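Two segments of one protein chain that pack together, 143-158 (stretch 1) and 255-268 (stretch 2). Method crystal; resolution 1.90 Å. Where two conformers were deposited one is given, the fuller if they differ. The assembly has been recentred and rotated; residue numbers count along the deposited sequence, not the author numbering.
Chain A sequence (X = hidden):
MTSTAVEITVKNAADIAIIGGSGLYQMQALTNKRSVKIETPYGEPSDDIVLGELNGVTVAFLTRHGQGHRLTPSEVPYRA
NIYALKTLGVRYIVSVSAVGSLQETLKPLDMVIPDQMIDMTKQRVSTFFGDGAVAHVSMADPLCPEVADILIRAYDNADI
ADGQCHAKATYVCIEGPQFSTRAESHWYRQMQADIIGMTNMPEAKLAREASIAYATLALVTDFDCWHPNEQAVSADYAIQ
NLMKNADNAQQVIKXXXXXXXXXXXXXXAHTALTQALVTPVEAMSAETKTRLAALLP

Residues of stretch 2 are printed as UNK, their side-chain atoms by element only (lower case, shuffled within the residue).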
# COMPACT_ATOMS: atom_id res chain seq x y z
N LEU A 143 -9.26 11.71 -15.00
CA LEU A 143 -9.69 11.19 -16.31
C LEU A 143 -10.29 12.39 -17.03
O LEU A 143 -11.22 13.01 -16.52
CB LEU A 143 -10.77 10.14 -16.07
CG LEU A 143 -10.22 8.92 -15.29
CD1 LEU A 143 -11.25 8.07 -14.59
CD2 LEU A 143 -9.19 8.13 -16.13
N CYS A 144 -9.71 12.76 -18.15
CA CYS A 144 -9.98 14.04 -18.84
C CYS A 144 -11.43 14.08 -19.21
O CYS A 144 -11.88 13.25 -19.99
CB CYS A 144 -9.10 14.20 -20.12
SG CYS A 144 -9.51 15.56 -21.27
N PRO A 145 -12.19 15.06 -18.68
CA PRO A 145 -13.65 15.08 -18.99
C PRO A 145 -13.96 15.35 -20.48
O PRO A 145 -15.01 14.94 -20.94
CB PRO A 145 -14.17 16.29 -18.16
CG PRO A 145 -12.97 17.02 -17.67
CD PRO A 145 -11.78 16.10 -17.74
N GLU A 146 -13.09 16.05 -21.21
CA GLU A 146 -13.30 16.30 -22.65
C GLU A 146 -13.24 14.96 -23.41
O GLU A 146 -14.07 14.73 -24.26
CB GLU A 146 -12.30 17.32 -23.22
CG GLU A 146 -12.29 18.65 -22.49
CD GLU A 146 -13.49 19.53 -22.83
OE1 GLU A 146 -13.39 20.78 -22.69
OE2 GLU A 146 -14.54 18.99 -23.29
N VAL A 147 -12.30 14.08 -23.06
CA VAL A 147 -12.19 12.72 -23.64
C VAL A 147 -13.30 11.83 -23.15
O VAL A 147 -13.91 11.11 -23.94
CB VAL A 147 -10.82 12.04 -23.33
CG1 VAL A 147 -10.67 10.75 -24.08
CG2 VAL A 147 -9.63 12.93 -23.78
N ALA A 148 -13.62 11.88 -21.85
CA ALA A 148 -14.77 11.13 -21.33
C ALA A 148 -16.07 11.55 -22.01
O ALA A 148 -16.87 10.69 -22.37
CB ALA A 148 -14.93 11.28 -19.79
N ASP A 149 -16.30 12.86 -22.20
CA ASP A 149 -17.51 13.24 -22.93
C ASP A 149 -17.53 12.67 -24.36
O ASP A 149 -18.62 12.33 -24.87
CB ASP A 149 -17.72 14.74 -22.94
CG ASP A 149 -18.94 15.12 -23.76
OD1 ASP A 149 -20.10 14.76 -23.35
OD2 ASP A 149 -18.73 15.72 -24.86
N ILE A 150 -16.37 12.70 -25.05
CA ILE A 150 -16.26 12.08 -26.39
C ILE A 150 -16.61 10.58 -26.31
O ILE A 150 -17.35 10.07 -27.17
CB ILE A 150 -14.87 12.30 -27.03
CG1 ILE A 150 -14.84 13.71 -27.64
CG2 ILE A 150 -14.56 11.25 -28.09
CD1 ILE A 150 -13.52 14.21 -28.11
N LEU A 151 -16.11 9.87 -25.27
CA LEU A 151 -16.43 8.48 -25.16
C LEU A 151 -17.91 8.17 -25.04
O LEU A 151 -18.36 7.16 -25.60
CB LEU A 151 -15.63 7.75 -24.05
CG LEU A 151 -14.12 7.74 -24.34
CD1 LEU A 151 -13.37 7.35 -23.03
CD2 LEU A 151 -13.79 6.74 -25.45
N ILE A 152 -18.65 8.97 -24.27
CA ILE A 152 -20.05 8.86 -24.11
C ILE A 152 -20.74 9.03 -25.46
O ILE A 152 -21.63 8.26 -25.78
CB ILE A 152 -20.59 9.94 -23.09
CG1 ILE A 152 -20.10 9.64 -21.66
CG2 ILE A 152 -22.08 9.95 -23.10
CD1 ILE A 152 -20.16 10.87 -20.72
N ARG A 153 -20.37 10.06 -26.23
CA ARG A 153 -21.08 10.29 -27.52
C ARG A 153 -20.63 9.20 -28.53
O ARG A 153 -21.43 8.77 -29.35
CB ARG A 153 -20.80 11.69 -28.03
CG ARG A 153 -21.47 12.74 -27.16
CD ARG A 153 -21.28 14.13 -27.71
NE ARG A 153 -19.95 14.63 -27.39
CZ ARG A 153 -19.06 14.99 -28.31
NH1 ARG A 153 -19.36 14.91 -29.60
NH2 ARG A 153 -17.88 15.45 -27.91
N ALA A 154 -19.37 8.77 -28.41
CA ALA A 154 -18.81 7.68 -29.29
C ALA A 154 -19.63 6.40 -29.07
O ALA A 154 -19.98 5.67 -30.04
CB ALA A 154 -17.33 7.41 -28.99
N TYR A 155 -19.96 6.11 -27.80
CA TYR A 155 -20.72 4.90 -27.45
C TYR A 155 -22.07 4.99 -28.13
O TYR A 155 -22.57 3.99 -28.69
CB TYR A 155 -21.02 4.80 -25.91
CG TYR A 155 -21.83 3.55 -25.54
CD1 TYR A 155 -21.18 2.33 -25.21
CD2 TYR A 155 -23.25 3.58 -25.46
CE1 TYR A 155 -21.92 1.19 -24.87
CE2 TYR A 155 -23.97 2.45 -25.12
CZ TYR A 155 -23.32 1.26 -24.81
OH TYR A 155 -24.06 0.12 -24.46
N ASP A 156 -22.70 6.16 -28.04
CA ASP A 156 -24.02 6.29 -28.61
C ASP A 156 -23.93 6.17 -30.11
O ASP A 156 -24.82 5.61 -30.72
CB ASP A 156 -24.68 7.63 -28.25
CG ASP A 156 -25.10 7.72 -26.79
OD1 ASP A 156 -25.49 6.69 -26.18
OD2 ASP A 156 -25.07 8.85 -26.24
N ASN A 157 -22.87 6.73 -30.68
CA ASN A 157 -22.65 6.71 -32.16
C ASN A 157 -22.38 5.30 -32.70
O ASN A 157 -22.61 5.00 -33.86
CB ASN A 157 -21.51 7.65 -32.56
CG ASN A 157 -21.90 9.12 -32.51
OD1 ASN A 157 -23.04 9.46 -32.22
ND2 ASN A 157 -20.96 9.99 -32.79
N ALA A 158 -21.92 4.42 -31.85
CA ALA A 158 -21.53 3.07 -32.25
C ALA A 158 -22.76 2.16 -32.34
O ALA A 158 -22.68 1.05 -32.87
CB ALA A 158 -20.54 2.55 -31.24
N UNK A 255 -15.57 5.14 -33.38
CA UNK A 255 -16.32 6.39 -33.22
C UNK A 255 -15.58 7.46 -32.43
O UNK A 255 -15.63 8.64 -32.80
c UNK A 255 -18.92 5.76 -34.82
c UNK A 255 -17.68 6.11 -32.58
c UNK A 255 -18.64 5.24 -33.41
o UNK A 255 -18.93 6.96 -35.08
n UNK A 255 -19.09 4.85 -35.72
N UNK A 256 -14.85 7.05 -31.36
CA UNK A 256 -14.14 7.98 -30.51
C UNK A 256 -12.93 8.59 -31.21
O UNK A 256 -12.71 9.79 -31.09
c UNK A 256 -13.68 7.27 -29.19
N UNK A 257 -12.19 7.78 -31.98
CA UNK A 257 -11.07 8.30 -32.71
C UNK A 257 -11.58 9.41 -33.69
O UNK A 257 -11.02 10.52 -33.79
c UNK A 257 -10.32 7.18 -33.47
c UNK A 257 -9.32 7.79 -34.44
c UNK A 257 -9.61 6.20 -32.52
N UNK A 258 -12.70 9.13 -34.34
CA UNK A 258 -13.28 10.10 -35.27
C UNK A 258 -13.56 11.43 -34.56
O UNK A 258 -13.18 12.49 -35.06
c UNK A 258 -14.52 9.55 -35.97
N UNK A 259 -14.18 11.38 -33.39
CA UNK A 259 -14.54 12.59 -32.68
C UNK A 259 -13.33 13.36 -32.16
O UNK A 259 -13.33 14.60 -32.16
c UNK A 259 -17.67 11.11 -30.94
c UNK A 259 -15.47 12.24 -31.52
c UNK A 259 -16.84 11.78 -32.02
c UNK A 259 -17.62 12.92 -32.67
N UNK A 260 -12.31 12.62 -31.68
CA UNK A 260 -11.15 13.29 -31.16
C UNK A 260 -10.46 13.99 -32.33
O UNK A 260 -9.99 15.12 -32.18
c UNK A 260 -10.85 11.65 -29.24
c UNK A 260 -8.84 12.92 -30.25
c UNK A 260 -9.98 10.51 -28.70
c UNK A 260 -10.18 12.28 -30.51
N UNK A 261 -10.36 13.29 -33.46
CA UNK A 261 -9.66 13.85 -34.60
C UNK A 261 -10.35 15.13 -35.07
O UNK A 261 -9.67 16.09 -35.45
c UNK A 261 -9.55 12.85 -35.76
N UNK A 262 -11.68 15.16 -35.05
CA UNK A 262 -12.35 16.34 -35.66
C UNK A 262 -12.46 17.47 -34.62
O UNK A 262 -12.42 18.65 -34.98
o UNK A 262 -14.53 15.36 -35.32
c UNK A 262 -13.71 16.02 -36.27
N UNK A 263 -12.55 17.11 -33.34
CA UNK A 263 -12.89 18.09 -32.32
C UNK A 263 -11.65 18.61 -31.62
O UNK A 263 -11.61 19.77 -31.24
o UNK A 263 -16.00 16.41 -29.87
c UNK A 263 -13.96 17.57 -31.33
c UNK A 263 -15.35 17.34 -31.98
o UNK A 263 -17.44 16.22 -31.49
c UNK A 263 -16.32 16.60 -31.06
N UNK A 264 -10.61 17.78 -31.48
CA UNK A 264 -9.33 18.23 -30.92
C UNK A 264 -9.50 19.05 -29.60
O UNK A 264 -8.97 20.13 -29.46
n UNK A 264 -6.62 17.30 -34.25
c UNK A 264 -7.04 17.29 -32.98
o UNK A 264 -7.31 16.24 -32.38
c UNK A 264 -7.16 18.63 -32.31
c UNK A 264 -8.61 19.04 -32.04
N UNK A 265 -10.26 18.53 -28.64
CA UNK A 265 -10.58 19.28 -27.43
C UNK A 265 -9.33 19.69 -26.67
O UNK A 265 -8.29 19.04 -26.74
c UNK A 265 -11.02 16.96 -27.10
c UNK A 265 -11.44 18.30 -26.61
c UNK A 265 -10.78 17.15 -28.58
N UNK A 266 -9.42 20.83 -26.02
CA UNK A 266 -8.33 21.35 -25.23
C UNK A 266 -8.40 20.53 -23.95
O UNK A 266 -9.50 20.24 -23.44
c UNK A 266 -7.06 26.17 -24.69
n UNK A 266 -6.81 25.65 -23.30
c UNK A 266 -8.58 22.84 -24.97
c UNK A 266 -7.97 25.21 -25.47
c UNK A 266 -7.46 23.76 -25.39
N UNK A 267 -7.25 20.10 -23.44
CA UNK A 267 -7.25 19.36 -22.20
C UNK A 267 -6.39 20.09 -21.14
O UNK A 267 -5.28 20.54 -21.43
o UNK A 267 -6.76 17.19 -21.19
c UNK A 267 -6.72 17.93 -22.42
N UNK A 268 -6.87 20.14 -19.91
CA UNK A 268 -6.04 20.62 -18.84
C UNK A 268 -4.77 19.75 -18.70
O UNK A 268 -3.74 20.27 -18.27
c UNK A 268 -7.51 19.65 -16.91
c UNK A 268 -7.22 18.23 -17.39
c UNK A 268 -6.79 20.89 -17.51
c UNK A 268 -7.86 22.00 -17.70
O HOH W 1 -18.24 9.08 -33.85

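Position 255 carries three carbons, the third bearing one oxygen and one nitrogen: a primary amide two methylenes out, hence Gln255. Its CB lies 3.5 Å from Ala154 O, and its OE1 and backbone O both accept from a water that in turn accepts from Asn157 ND2 (3.1 Å from ND2 to the water), so a polar bridge closes this end of the contact.

Position 256 has one carbon and is Ala256. The small side chain lets the backbones draw near: Ala154 CB sits 3.7 Å from Ala256 CB and 3.4 Å from Ala256 N, while Leu151 CD2 reaches Ala256 CB at 3.8 Å.

Position 257, one carbon carrying two more, is Val257; it points away and touches nothing on stretch 1. Position 258, a single carbon, is Ala258, also without contact.

Position 259 has four carbons forked at the second, which makes Leu259. Pointing toward stretch 1, it is a knob among Ile150, Arg153, Ala154 and Asn157, with its CB 3.7 Å from Ile150 CG2.

Position 260 also has four carbons, but forked at the first with one arm two carbons long: Ile260, whose CG1 meets Ile150 CD1 at 3.9 Å. The lone carbon at 261 is Ala261, out of reach. At 262 one carbon then one oxygen give Ser262, whose OG bonds back to Ala258 O at 3.2 Å.

Position 263 holds three carbons, the third with two oxygens, and both oxygens face the guanidinium of Arg153: Glu263. Arg153 NH2 donates to Glu263 OE1 at 2.9 Å and NH1 to Glu263 OE2 at 3.0 Å, a two-pronged salt bridge.

Position 264, three carbons ending in an oxygen and a nitrogen, is Gln264; it leaves the helix with positive phi and points away. At 265 three carbons close a ring onto the backbone N: Pro265, its CB 3.6 Å from Glu146 CB. Position 266, four carbons in a row ending in nitrogen, is Lys266, whose side-chain end leads away while its O lies 3.3 Å from Glu146 CG. At 267, one carbon and one oxygen are Ser267, with OG 3.2 Å from Cys144 SG. Position 268, four carbons forked at the first, is Ile268, at the margin.

The rules are legible. Two helices crossing at 131° interlock through reciprocal knobs, Ile150 and Leu259, and alanines at 154 and 256 permit close approach. Asp149 OD2 accepts from Arg153 NE at 3.0 Å, helping hold the arginine that pairs with Glu263 beside the apolar center.

Stretch 2 (255-268) QAVALIASEQPKSI
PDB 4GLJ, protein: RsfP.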